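Local coordinates for DNA endonuclease i-cvui (Chlorella vulgaris, PDB 5A78), which is a LAGLIDADG homing endonuclease of intron homing, bound to the I-CreI target DNA and leaving it uncleaved at 2 mM magnesium, at a contact of chain A with DNA. Coordinates in Å, arbitrary orientation; residue numbers count along the deposited sequence, not the author numbering.

Contact 1: a contact of chain A with DNA. Residues 26, 28, 138, 142-144. With nucleotides of chain B.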
loop_
_atom_site.group_PDB
_atom_site.type_symbol
_atom_site.label_atom_id
_atom_site.label_comp_id
_atom_site.label_asym_id
_atom_site.label_seq_id
_atom_site.Cartn_x
_atom_site.Cartn_y
_atom_site.Cartn_z
ATOM N N ASN A 26 9.691 -8.693 -8.274
ATOM C CA ASN A 26 10.029 -8.570 -9.686
ATOM C C ASN A 26 11.253 -9.378 -10.110
ATOM O O ASN A 26 12.052 -9.822 -9.287
ATOM C CB ASN A 26 10.241 -7.089 -10.026
ATOM C CG ASN A 26 10.157 -6.804 -11.519
ATOM O OD1 ASN A 26 10.238 -7.709 -12.358
ATOM N ND2 ASN A 26 9.985 -5.531 -11.856
ATOM N N GLN A 28 14.069 -9.299 -13.518
ATOM C CA GLN A 28 14.508 -8.391 -14.564
ATOM C C GLN A 28 15.707 -8.974 -15.344
ATOM O O GLN A 28 16.567 -9.650 -14.757
ATOM C CB GLN A 28 14.885 -7.062 -13.913
ATOM C CG GLN A 28 14.844 -5.852 -14.790
ATOM C CD GLN A 28 14.995 -4.587 -13.969
ATOM O OE1 GLN A 28 15.544 -3.597 -14.442
ATOM N NE2 GLN A 28 14.531 -4.625 -12.719
ATOM N N THR A 138 3.154 -7.372 -14.037
ATOM C CA THR A 138 3.460 -6.083 -13.498
ATOM C C THR A 138 2.884 -5.011 -14.357
ATOM O O THR A 138 3.098 -4.950 -15.561
ATOM C CB THR A 138 4.949 -5.849 -13.379
ATOM O OG1 THR A 138 5.546 -6.019 -14.658
ATOM C CG2 THR A 138 5.528 -6.811 -12.435
ATOM N N LYS A 142 7.866 -1.015 -19.118
ATOM C CA LYS A 142 9.062 -0.297 -19.286
ATOM C C LYS A 142 10.068 -1.198 -19.902
ATOM O O LYS A 142 11.042 -0.706 -20.436
ATOM C CB LYS A 142 9.507 0.216 -17.921
ATOM C CG LYS A 142 8.562 1.273 -17.338
ATOM C CD LYS A 142 8.963 1.797 -15.956
ATOM C CE LYS A 142 7.985 2.858 -15.463
ATOM N NZ LYS A 142 8.229 3.452 -14.115
ATOM N N ARG A 143 9.850 -2.512 -19.861
ATOM C CA ARG A 143 10.934 -3.399 -20.210
ATOM C C ARG A 143 11.260 -3.597 -21.664
ATOM O O ARG A 143 10.415 -3.805 -22.505
ATOM C CB ARG A 143 10.989 -4.659 -19.384
ATOM C CG ARG A 143 9.861 -5.631 -19.509
ATOM C CD ARG A 143 10.421 -6.982 -19.138
ATOM N NE ARG A 143 9.890 -7.592 -17.938
ATOM C CZ ARG A 143 10.292 -7.316 -16.721
ATOM N NH1 ARG A 143 11.174 -6.388 -16.562
ATOM N NH2 ARG A 143 9.813 -7.943 -15.682
ATOM N N THR A 144 12.547 -3.479 -21.920
ATOM C CA THR A 144 13.093 -3.341 -23.229
ATOM C C THR A 144 13.968 -4.543 -23.478
ATOM O O THR A 144 14.551 -4.652 -24.514
ATOM C CB THR A 144 13.922 -2.045 -23.280
ATOM O OG1 THR A 144 13.051 -0.912 -23.252
ATOM C CG2 THR A 144 14.753 -1.959 -24.505
ATOM P P DA B 16 4.922 -2.561 -10.391
ATOM O OP1 DA B 16 3.736 -3.065 -11.139
ATOM O OP2 DA B 16 5.412 -3.326 -9.220
ATOM O "O5'" DA B 16 6.077 -2.273 -11.443
ATOM C "C5'" DA B 16 5.964 -1.104 -12.260
ATOM C "C4'" DA B 16 7.121 -1.003 -13.226
ATOM O "O4'" DA B 16 8.015 0.058 -12.795
ATOM C "C3'" DA B 16 7.980 -2.260 -13.321
ATOM O "O3'" DA B 16 8.490 -2.396 -14.639
ATOM C "C2'" DA B 16 9.090 -1.953 -12.328
ATOM C "C1'" DA B 16 9.297 -0.477 -12.613
ATOM N N9 DA B 16 9.997 0.241 -11.551
ATOM C C8 DA B 16 10.305 -0.226 -10.301
ATOM N N7 DA B 16 10.984 0.625 -9.578
ATOM C C5 DA B 16 11.141 1.721 -10.414
ATOM C C6 DA B 16 11.777 2.970 -10.242
ATOM N N6 DA B 16 12.389 3.344 -9.106
ATOM N N1 DA B 16 11.752 3.830 -11.284
ATOM C C2 DA B 16 11.130 3.463 -12.409
ATOM N N3 DA B 16 10.501 2.328 -12.679
ATOM C C4 DA B 16 10.546 1.494 -11.633
ATOM P P DC B 17 9.133 -3.791 -15.112
ATOM O OP1 DC B 17 9.033 -3.863 -16.582
ATOM O OP2 DC B 17 8.511 -4.843 -14.276
ATOM O "O5'" DC B 17 10.671 -3.687 -14.662
ATOM C "C5'" DC B 17 11.689 -3.532 -15.629
ATOM C "C4'" DC B 17 11.759 -2.106 -16.139
ATOM O "O4'" DC B 17 11.422 -1.193 -15.073
ATOM C "C3'" DC B 17 13.135 -1.688 -16.597
ATOM O "O3'" DC B 17 13.302 -2.030 -17.961
ATOM C "C2'" DC B 17 13.127 -0.176 -16.381
ATOM C "C1'" DC B 17 12.195 -0.011 -15.175
ATOM N N1 DC B 17 12.886 0.187 -13.876
ATOM C C2 DC B 17 13.642 1.346 -13.652
ATOM O O2 DC B 17 13.746 2.190 -14.554
ATOM N N3 DC B 17 14.257 1.505 -12.455
ATOM C C4 DC B 17 14.125 0.580 -11.503
ATOM N N4 DC B 17 14.740 0.802 -10.334
ATOM C C5 DC B 17 13.356 -0.606 -11.705
ATOM C C6 DC B 17 12.760 -0.759 -12.894
ATOM P P DG B 18 14.563 -2.924 -18.412
ATOM O OP1 DG B 18 14.237 -3.537 -19.723
ATOM O OP2 DG B 18 14.935 -3.792 -17.265
ATOM O "O5'" DG B 18 15.732 -1.848 -18.598
ATOM C "C5'" DG B 18 15.515 -0.699 -19.407
ATOM C "C4'" DG B 18 16.442 0.423 -18.986
ATOM O "O4'" DG B 18 16.207 0.739 -17.576
ATOM C "C3'" DG B 18 17.927 0.089 -19.113
ATOM O "O3'" DG B 18 18.652 1.170 -19.705
ATOM C "C2'" DG B 18 18.364 -0.147 -17.676
ATOM C "C1'" DG B 18 17.437 0.768 -16.892
ATOM N N9 DG B 18 17.255 0.289 -15.527
ATOM C C8 DG B 18 16.727 -0.919 -15.140
ATOM N N7 DG B 18 16.751 -1.109 -13.853
ATOM C C5 DG B 18 17.344 0.039 -13.358
ATOM C C6 DG B 18 17.625 0.402 -12.036
ATOM O O6 DG B 18 17.399 -0.239 -11.008
ATOM N N1 DG B 18 18.220 1.654 -11.960
ATOM C C2 DG B 18 18.515 2.453 -13.038
ATOM N N2 DG B 18 19.092 3.635 -12.767
ATOM N N3 DG B 18 18.258 2.121 -14.290
ATOM C C4 DG B 18 17.669 0.905 -14.374
#
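Asn26 and Thr138 converge on one phosphate oxygen, OP2 of DC17. Asn26 ND2 donates to DC17 OP2 across 2.9 Å, the acceptor tilted 26° from the amide plane, and Thr138 OG1 donates to it at 3.2 Å. Further along the strand, the main-chain N of Thr144 hydrogen-bonds OP1 of DG18 at 2.8 Å, almost straight at 177° about the hydrogen.

Arg143 makes a salt bridge from NH1 to OP1 of DC17 at 3.3 Å, the oxygen lying over one guanidinium face, offset toward its rim. The bend at chi3 (115°) brings the group back beneath the phosphate, where Asn26 OD1 takes up an in-plane position at its edge; NH2 reaches that oxygen only weakly.

Two residues reach base edges. Lys142 runs extended along the sugars, CB packing 3.7 Å from DC17 C4', and its NZ hydrogen-bonds DA16 N3 at 2.9 Å in the minor groove. In the major groove, Gln28 OE1 is modelled 2.8 Å from DG18 N7 and close to that nucleotide's OP2 as well. Oxygen facing two acceptors is a clash, so the amide is doubtful as built; turned over, NE2 could donate there and perhaps read the base.

In the fold, Asn26 and Gln28 project from strand 23-31, directly after the LAGLIDADG helix 6-22, while the other four come from the loop between helices 121-135 and 147-156, which follows the phosphates and sends Lys142 into the minor groove.

Contact 2: a contact of chain A with DNA. Residues 35, 40, 82-83. With nucleotides of chain C.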
loop_
_atom_site.group_PDB
_atom_site.type_symbol
_atom_site.label_atom_id
_atom_site.label_comp_id
_atom_site.label_asym_id
_atom_site.label_seq_id
_atom_site.Cartn_x
_atom_site.Cartn_y
_atom_site.Cartn_z
ATOM N N TYR A 35 29.778 -10.331 -18.118
ATOM C CA TYR A 35 29.267 -11.709 -18.080
ATOM C C TYR A 35 29.623 -12.438 -19.375
ATOM O O TYR A 35 29.580 -11.841 -20.453
ATOM C CB TYR A 35 27.742 -11.752 -17.905
ATOM C CG TYR A 35 27.210 -11.623 -16.491
ATOM C CD1 TYR A 35 27.742 -10.692 -15.590
ATOM C CD2 TYR A 35 26.133 -12.407 -16.071
ATOM C CE1 TYR A 35 27.224 -10.568 -14.304
ATOM C CE2 TYR A 35 25.614 -12.290 -14.796
ATOM C CZ TYR A 35 26.156 -11.369 -13.918
ATOM O OH TYR A 35 25.618 -11.281 -12.658
ATOM N N GLN A 40 22.273 -11.011 -16.839
ATOM C CA GLN A 40 21.881 -11.450 -15.506
ATOM C C GLN A 40 20.358 -11.394 -15.368
ATOM O O GLN A 40 19.724 -10.440 -15.821
ATOM C CB GLN A 40 22.529 -10.564 -14.429
ATOM C CG GLN A 40 22.172 -10.938 -12.988
ATOM C CD GLN A 40 22.471 -9.823 -11.989
ATOM O OE1 GLN A 40 22.789 -8.703 -12.374
ATOM N NE2 GLN A 40 22.370 -10.135 -10.702
ATOM N N VAL A 82 17.719 -7.759 -2.893
ATOM C CA VAL A 82 18.157 -8.319 -4.161
ATOM C C VAL A 82 18.905 -9.620 -3.919
ATOM O O VAL A 82 19.581 -9.771 -2.891
ATOM C CB VAL A 82 19.102 -7.361 -4.917
ATOM C CG1 VAL A 82 19.038 -7.606 -6.425
ATOM C CG2 VAL A 82 18.806 -5.915 -4.566
ATOM N N GLY A 83 18.809 -10.545 -4.868
ATOM C CA GLY A 83 19.592 -11.766 -4.816
ATOM C C GLY A 83 18.885 -12.941 -4.182
ATOM O O GLY A 83 18.116 -12.780 -3.231
ATOM P P DA C 3 26.027 -14.660 -10.502
ATOM O OP1 DA C 3 25.823 -15.902 -9.720
ATOM O OP2 DA C 3 25.274 -14.424 -11.761
ATOM O "O5'" DA C 3 25.711 -13.386 -9.579
ATOM C "C5'" DA C 3 26.375 -13.228 -8.342
ATOM C "C4'" DA C 3 26.133 -11.841 -7.774
ATOM O "O4'" DA C 3 27.119 -10.913 -8.289
ATOM C "C3'" DA C 3 24.766 -11.219 -8.096
ATOM O "O3'" DA C 3 24.261 -10.652 -6.920
ATOM C "C2'" DA C 3 25.119 -10.125 -9.103
ATOM C "C1'" DA C 3 26.468 -9.703 -8.553
ATOM N N9 DA C 3 27.275 -8.913 -9.471
ATOM C C8 DA C 3 27.383 -9.071 -10.820
ATOM N N7 DA C 3 28.169 -8.196 -11.392
ATOM C C5 DA C 3 28.616 -7.418 -10.343
ATOM C C6 DA C 3 29.499 -6.324 -10.283
ATOM N N6 DA C 3 30.101 -5.802 -11.357
ATOM N N1 DA C 3 29.729 -5.775 -9.071
ATOM C C2 DA C 3 29.118 -6.293 -7.992
ATOM N N3 DA C 3 28.274 -7.322 -7.926
ATOM C C4 DA C 3 28.069 -7.847 -9.150
ATOM P P DA C 4 22.684 -10.510 -6.649
ATOM O OP1 DA C 4 22.230 -11.850 -6.214
ATOM O OP2 DA C 4 22.004 -9.808 -7.778
ATOM O "O5'" DA C 4 22.675 -9.557 -5.368
ATOM C "C5'" DA C 4 23.487 -9.906 -4.247
ATOM C "C4'" DA C 4 24.235 -8.698 -3.722
ATOM O "O4'" DA C 4 25.049 -8.152 -4.784
ATOM C "C3'" DA C 4 23.338 -7.568 -3.243
ATOM O "O3'" DA C 4 23.695 -7.174 -1.938
ATOM C "C2'" DA C 4 23.558 -6.447 -4.256
ATOM C "C1'" DA C 4 24.919 -6.753 -4.831
ATOM N N9 DA C 4 25.042 -6.335 -6.229
ATOM C C8 DA C 4 24.359 -6.853 -7.296
ATOM N N7 DA C 4 24.653 -6.288 -8.441
ATOM C C5 DA C 4 25.597 -5.333 -8.113
ATOM C C6 DA C 4 26.309 -4.401 -8.893
ATOM N N6 DA C 4 26.147 -4.271 -10.209
ATOM N N1 DA C 4 27.185 -3.588 -8.259
ATOM C C2 DA C 4 27.327 -3.700 -6.927
ATOM N N3 DA C 4 26.724 -4.542 -6.085
ATOM C C4 DA C 4 25.857 -5.345 -6.752
HETATM O O HOH W 1 23.868 -6.536 -10.977
#
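Tyr35 meets DA3 edge to edge: the ring and the adenine are turned only about 15° from coplanar, and C8 of the base lies in the plane of the tyrosine ring. Tyr35 CE1 is 3.8 Å from DA3 C8, a van der Waals contact on the Hoogsteen, major-groove side. The phenol OH of Tyr35 also lies 3.3 Å from OP2 of DA3, a polar approach that is not claimed as a hydrogen bond. A serine in place of Tyr35 would probably leave the C8 edge of DA3 without its aromatic neighbour and open a gap between the loop and this phosphate.

Gln40 addresses the next step of the strand with both ends of its amide. Gln40 NE2 gives a weak hydrogen bond to OP2 of DA4 at 3.0 Å, bent to 121° at the hydrogen. Gln40 OE1 works through a water molecule, whose oxygen is 2.8 Å from it, so base recognition here is indirect. With CG anti to the backbone N (chi1 180°) and the chain extended beyond it, the amide is carried from strand 39-50 out to the DNA.

Outside this pair, Val82 ends strand 76-82 and sets its CG1 3.9 Å from OP2 of DA4, a methyl beside the phosphate oxygen, in van der Waals range. Gly83 follows beside the DA4 phosphate, just before helix 84-94.

The bridging water completes the chain at the major-groove edge of DA4, its oxygen lying 2.7 Å from DA4 N7 and making a weaker contact with N6 at 3.3 Å.

Contacts 1 and 2 have their C-alpha centres about 15 Å apart and share no residue, yet they are joined through the sheet: strand 23-31 serves contact 1, strand 39-50 serves contact 2, and Tyr35 lies in the loop connecting them. Each faces a different DNA chain, B in contact 1 and C in contact 2, so one subunit holds both strands. Contact 1 adds a minor-groove arm from the loop after helix 121-135, whereas contact 2 stays on the major-groove side. As the assembly contains two protein copies, the pattern recurs, consistent with the homodimers of single-motif LAGLIDADG enzymes.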